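PDB 4TKT: AT-less polyketide synthase, which probably catalyses, as a ketosynthase domain, the decarboxylative condensation that lengthens the polyketide chain during isomigrastatin biosynthesis. Local coordinates for residues A10-A15 with A255-P260; A135-S140 with G211-S216. All coordinates share one frame; numbering follows the deposited sequence.

Both contacts lie in one mixed sheet, where strand 208-214 of contact 2 is the immediate neighbour of strand 252-260 of contact 1; the two meet where CB of A255 packs 4.2 Å from CA of G211. Contact 1 is antiparallel, runs the length of its segments and sits deep in the core, its chemistry mostly aliphatic, with one arginine, R259, whose charged end turns to two aspartates beyond the pair. Contact 2, about 19 Å away between centres, is parallel and shorter. It begins as buried, glycine-rich strand pairing and then opens at the strand ends into partly exposed loop, where an aromatic ring, an amide and a water replace hydrocarbon.

Contact 1: A10-A15 with A255-P260; sequences AIVGMA and AVLLRP
M14 and V256 make the closest CA pairing of this antiparallel ladder, at 4.5 Å. Their side chains lie alongside one another, and CG1 of V256 touches both CG (3.6 Å) and CE (3.6 Å) of M14, a selenomethionine here. M14 can run along its partner because its CG is anti to the backbone N (chi1 -167°) and the chain beyond stays extended. On the same face CG2 of I11 approaches CG1 of V256 at 4.0 Å, while CD2 of L258 leans back to CG1 of I11. Beta-branched and leucine side chains, with one long flexible M14, suit this face, which is buried against helices 366-380 and 188-202.

Between these pairs the 10-15 strand carries a beta bulge, marked by psi 0° at V12: V12 and G13 together stand opposite L257. V12 N bonds almost straight to L257 O, and L257 N returns to G13 O at 3.0 Å. V12 CG2, between its backbone N and carbonyl carbon (chi1 -57°), lies 3.7 Å from CB of L257. The M14 N-H, just after the bulge, bonds to the D108 side chain.

The ends are looser. A15 and A255 pair through two backbone bonds, their small methyls no nearer than 4.7 Å to the opposite segment and packed on helix 93-109. At the far end R259 gives only CB to V12 CG1, at 4.2 Å; its extended chain leads the guanidinium away to salt bridges with D267 and D269, which probably balance its charge. P260, partly exposed, is the N-cap of helix 261-266.

The order 3-2-4-5-1, with strand 252-260 antiparallel to both 208-214 and 9-17, is the hallmark of the thiolase fold of ketosynthases, in which the helices on the I11 and M14 face form the layer between two sheets.

Contact 2: A135-S140 with G211-S216; sequences AGAMYS and GGVNLS
G211 and G136 begin the pairing: G136 N donates to G211 O at 2.8 Å, and the CA of A135 also approaches this carbonyl. G212 comes next, and its lack of a side chain lets the backbones draw close, with its CA 3.2 Å from G136 O. The same oxygen accepts the N-H of V213, which arrives nearly along the C=O axis, V213 N lying 3.0 Å from G136 O. V213 then adds hydrocarbon contact, its CG1 lying 4.0 Å from CB of A137.

At N214 the chains have parted and side chains bridge them. With CG anti to the backbone N (chi1 -176°), the amide reaches across so that OD1 lies in the plane of the Y139 ring, at its edge, 3.2 Å from CD2. A water joins OD1 to Y139 N, while ND2 is held by G250 O. Y139 OH bonds E363, and K221 makes a cation-pi contact with its ring. L215 sends its end to helix 93-109, and S216 bonds K221 through OG.

Strand 208-214 thus runs between 129-136 and 252-260, with A135, A137 and V213 packed on I165 of helix 163-173.

Contact 1: A10-A15 with A255-P260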
loop_
_atom_site.group_PDB
_atom_site.type_symbol
_atom_site.label_atom_id
_atom_site.label_comp_id
_atom_site.label_asym_id
_atom_site.label_seq_id
_atom_site.Cartn_x
_atom_site.Cartn_y
_atom_site.Cartn_z
ATOM N N ALA A 10 -14.778 1.043 4.902
ATOM C CA ALA A 10 -13.690 1.249 5.847
ATOM C C ALA A 10 -12.379 0.676 5.336
ATOM O O ALA A 10 -12.358 -0.338 4.642
ATOM C CB ALA A 10 -14.038 0.636 7.189
ATOM N N ILE A 11 -11.283 1.340 5.681
ATOM C CA ILE A 11 -9.952 0.819 5.410
ATOM C C ILE A 11 -9.389 0.215 6.691
ATOM O O ILE A 11 -9.096 0.932 7.647
ATOM C CB ILE A 11 -9.016 1.914 4.886
ATOM C CG1 ILE A 11 -9.572 2.495 3.584
ATOM C CG2 ILE A 11 -7.614 1.366 4.679
ATOM C CD1 ILE A 11 -8.842 3.724 3.100
ATOM N N VAL A 12 -9.242 -1.106 6.711
ATOM C CA VAL A 12 -8.893 -1.807 7.940
ATOM C C VAL A 12 -7.443 -2.284 7.980
ATOM O O VAL A 12 -7.010 -2.886 8.961
ATOM C CB VAL A 12 -9.813 -3.020 8.164
ATOM C CG1 VAL A 12 -11.260 -2.577 8.199
ATOM C CG2 VAL A 12 -9.596 -4.055 7.075
ATOM N N GLY A 13 -6.697 -2.013 6.916
ATOM C CA GLY A 13 -5.301 -2.403 6.850
ATOM C C GLY A 13 -4.631 -1.842 5.614
ATOM O O GLY A 13 -5.280 -1.637 4.588
HETATM N N MSE A 14 -3.332 -1.589 5.702
HETATM C CA MSE A 14 -2.615 -1.028 4.566
HETATM C C MSE A 14 -1.146 -1.415 4.549
HETATM O O MSE A 14 -0.505 -1.517 5.594
HETATM C CB MSE A 14 -2.744 0.495 4.561
HETATM C CG MSE A 14 -2.312 1.138 3.257
HETATM SE SE MSE A 14 -2.730 3.042 3.162
HETATM C CE MSE A 14 -2.687 3.233 1.220
ATOM N N ALA A 15 -0.620 -1.630 3.350
ATOM C CA ALA A 15 0.804 -1.861 3.167
ATOM C C ALA A 15 1.302 -1.049 1.984
ATOM O O ALA A 15 0.562 -0.813 1.028
ATOM C CB ALA A 15 1.087 -3.330 2.963
ATOM N N ALA A 255 -1.321 -1.658 -1.213
ATOM C CA ALA A 255 -2.648 -2.258 -1.137
ATOM C C ALA A 255 -3.399 -1.829 0.119
ATOM O O ALA A 255 -2.795 -1.445 1.120
ATOM C CB ALA A 255 -2.548 -3.772 -1.190
ATOM N N VAL A 256 -4.723 -1.889 0.049
ATOM C CA VAL A 256 -5.568 -1.661 1.212
ATOM C C VAL A 256 -6.567 -2.799 1.357
ATOM O O VAL A 256 -6.999 -3.388 0.365
ATOM C CB VAL A 256 -6.332 -0.325 1.121
ATOM C CG1 VAL A 256 -5.409 0.839 1.411
ATOM C CG2 VAL A 256 -6.980 -0.172 -0.244
ATOM N N LEU A 257 -6.919 -3.118 2.598
ATOM C CA LEU A 257 -7.988 -4.069 2.862
ATOM C C LEU A 257 -9.273 -3.291 3.112
ATOM O O LEU A 257 -9.351 -2.496 4.049
ATOM C CB LEU A 257 -7.649 -4.964 4.056
ATOM C CG LEU A 257 -8.510 -6.220 4.222
ATOM C CD1 LEU A 257 -8.457 -7.079 2.970
ATOM C CD2 LEU A 257 -8.070 -7.026 5.431
ATOM N N LEU A 258 -10.273 -3.512 2.264
ATOM C CA LEU A 258 -11.508 -2.737 2.324
ATOM C C LEU A 258 -12.671 -3.541 2.892
ATOM O O LEU A 258 -12.749 -4.757 2.715
ATOM C CB LEU A 258 -11.869 -2.211 0.936
ATOM C CG LEU A 258 -10.815 -1.317 0.288
ATOM C CD1 LEU A 258 -11.324 -0.776 -1.035
ATOM C CD2 LEU A 258 -10.435 -0.188 1.229
ATOM N N ARG A 259 -13.585 -2.843 3.554
ATOM C CA ARG A 259 -14.672 -3.483 4.279
ATOM C C ARG A 259 -15.775 -2.476 4.610
ATOM O O ARG A 259 -15.481 -1.324 4.922
ATOM C CB ARG A 259 -14.127 -4.116 5.559
ATOM C CG ARG A 259 -15.117 -4.958 6.310
ATOM C CD ARG A 259 -14.440 -5.759 7.396
ATOM N NE ARG A 259 -15.337 -6.785 7.907
ATOM C CZ ARG A 259 -15.074 -7.546 8.960
ATOM N NH1 ARG A 259 -13.935 -7.387 9.618
ATOM N NH2 ARG A 259 -15.950 -8.459 9.355
ATOM N N PRO A 260 -17.048 -2.901 4.520
ATOM C CA PRO A 260 -18.156 -2.038 4.951
ATOM C C PRO A 260 -17.966 -1.569 6.390
ATOM O O PRO A 260 -17.694 -2.391 7.264
ATOM C CB PRO A 260 -19.380 -2.946 4.824
ATOM C CG PRO A 260 -19.011 -3.913 3.760
ATOM C CD PRO A 260 -17.532 -4.153 3.913
#

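Contact 2: A135-S140 with G211-S216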
loop_
_atom_site.group_PDB
_atom_site.type_symbol
_atom_site.label_atom_id
_atom_site.label_comp_id
_atom_site.label_asym_id
_atom_site.label_seq_id
_atom_site.Cartn_x
_atom_site.Cartn_y
_atom_site.Cartn_z
ATOM N N ALA A 135 -6.527 -5.644 -8.437
ATOM C CA ALA A 135 -5.187 -5.117 -8.640
ATOM C C ALA A 135 -5.119 -4.215 -9.863
ATOM O O ALA A 135 -5.773 -4.469 -10.870
ATOM C CB ALA A 135 -4.193 -6.258 -8.770
ATOM N N GLY A 136 -4.325 -3.157 -9.768
ATOM C CA GLY A 136 -4.094 -2.278 -10.896
ATOM C C GLY A 136 -2.659 -2.368 -11.373
ATOM O O GLY A 136 -1.725 -2.241 -10.580
ATOM N N ALA A 137 -2.484 -2.598 -12.669
ATOM C CA ALA A 137 -1.158 -2.645 -13.275
ATOM C C ALA A 137 -1.277 -2.357 -14.764
ATOM O O ALA A 137 -2.335 -2.570 -15.350
ATOM C CB ALA A 137 -0.508 -3.990 -13.039
HETATM N N MSE A 138 -0.199 -1.879 -15.379
HETATM C CA MSE A 138 -0.265 -1.506 -16.787
HETATM C C MSE A 138 0.906 -2.005 -17.638
HETATM O O MSE A 138 0.827 -1.981 -18.865
HETATM C CB MSE A 138 -0.371 0.014 -16.919
HETATM C CG MSE A 138 0.821 0.789 -16.380
HETATM SE SE MSE A 138 0.670 2.717 -16.706
HETATM C CE MSE A 138 0.765 2.720 -18.652
ATOM N N TYR A 139 1.982 -2.459 -17.003
ATOM C CA TYR A 139 3.155 -2.919 -17.749
ATOM C C TYR A 139 3.405 -4.412 -17.600
ATOM O O TYR A 139 3.273 -4.966 -16.511
ATOM C CB TYR A 139 4.412 -2.165 -17.307
ATOM C CG TYR A 139 4.435 -0.705 -17.686
ATOM C CD1 TYR A 139 4.573 -0.316 -19.012
ATOM C CD2 TYR A 139 4.341 0.285 -16.716
ATOM C CE1 TYR A 139 4.601 1.022 -19.366
ATOM C CE2 TYR A 139 4.368 1.626 -17.058
ATOM C CZ TYR A 139 4.499 1.988 -18.386
ATOM O OH TYR A 139 4.525 3.318 -18.737
ATOM N N SER A 140 3.776 -5.052 -18.705
ATOM C CA SER A 140 4.240 -6.436 -18.688
ATOM C C SER A 140 5.608 -6.523 -19.343
ATOM O O SER A 140 5.753 -7.108 -20.413
ATOM C CB SER A 140 3.257 -7.356 -19.407
ATOM O OG SER A 140 2.048 -7.469 -18.683
ATOM N N GLY A 211 -5.385 -2.633 -4.626
ATOM C CA GLY A 211 -4.094 -1.981 -4.709
ATOM C C GLY A 211 -3.539 -1.927 -6.115
ATOM O O GLY A 211 -4.195 -2.337 -7.074
ATOM N N GLY A 212 -2.319 -1.415 -6.232
ATOM C CA GLY A 212 -1.654 -1.293 -7.513
ATOM C C GLY A 212 -0.179 -1.628 -7.415
ATOM O O GLY A 212 0.416 -1.565 -6.341
ATOM N N VAL A 213 0.411 -1.995 -8.544
ATOM C CA VAL A 213 1.827 -2.318 -8.592
ATOM C C VAL A 213 2.436 -1.784 -9.884
ATOM O O VAL A 213 1.828 -1.869 -10.953
ATOM C CB VAL A 213 2.066 -3.842 -8.478
ATOM C CG1 VAL A 213 1.240 -4.598 -9.509
ATOM C CG2 VAL A 213 3.545 -4.173 -8.615
ATOM N N ASN A 214 3.629 -1.213 -9.778
ATOM C CA ASN A 214 4.328 -0.713 -10.947
ATOM C C ASN A 214 5.837 -0.768 -10.770
ATOM O O ASN A 214 6.379 -0.182 -9.835
ATOM C CB ASN A 214 3.889 0.717 -11.250
ATOM C CG ASN A 214 4.504 1.253 -12.523
ATOM O OD1 ASN A 214 4.065 0.924 -13.622
ATOM N ND2 ASN A 214 5.527 2.088 -12.382
ATOM N N LEU A 215 6.510 -1.476 -11.672
ATOM C CA LEU A 215 7.962 -1.599 -11.614
ATOM C C LEU A 215 8.611 -1.157 -12.919
ATOM O O LEU A 215 7.984 -1.186 -13.980
ATOM C CB LEU A 215 8.365 -3.041 -11.293
ATOM C CG LEU A 215 7.861 -3.602 -9.961
ATOM C CD1 LEU A 215 8.336 -5.034 -9.757
ATOM C CD2 LEU A 215 8.297 -2.716 -8.799
ATOM N N SER A 216 9.871 -0.743 -12.833
ATOM C CA SER A 216 10.636 -0.368 -14.015
ATOM C C SER A 216 11.776 -1.354 -14.222
ATOM O O SER A 216 12.918 -1.083 -13.852
ATOM C CB SER A 216 11.181 1.057 -13.883
ATOM O OG SER A 216 10.130 2.001 -13.754
HETATM O O HOH W 1 2.804 -1.987 -14.205
#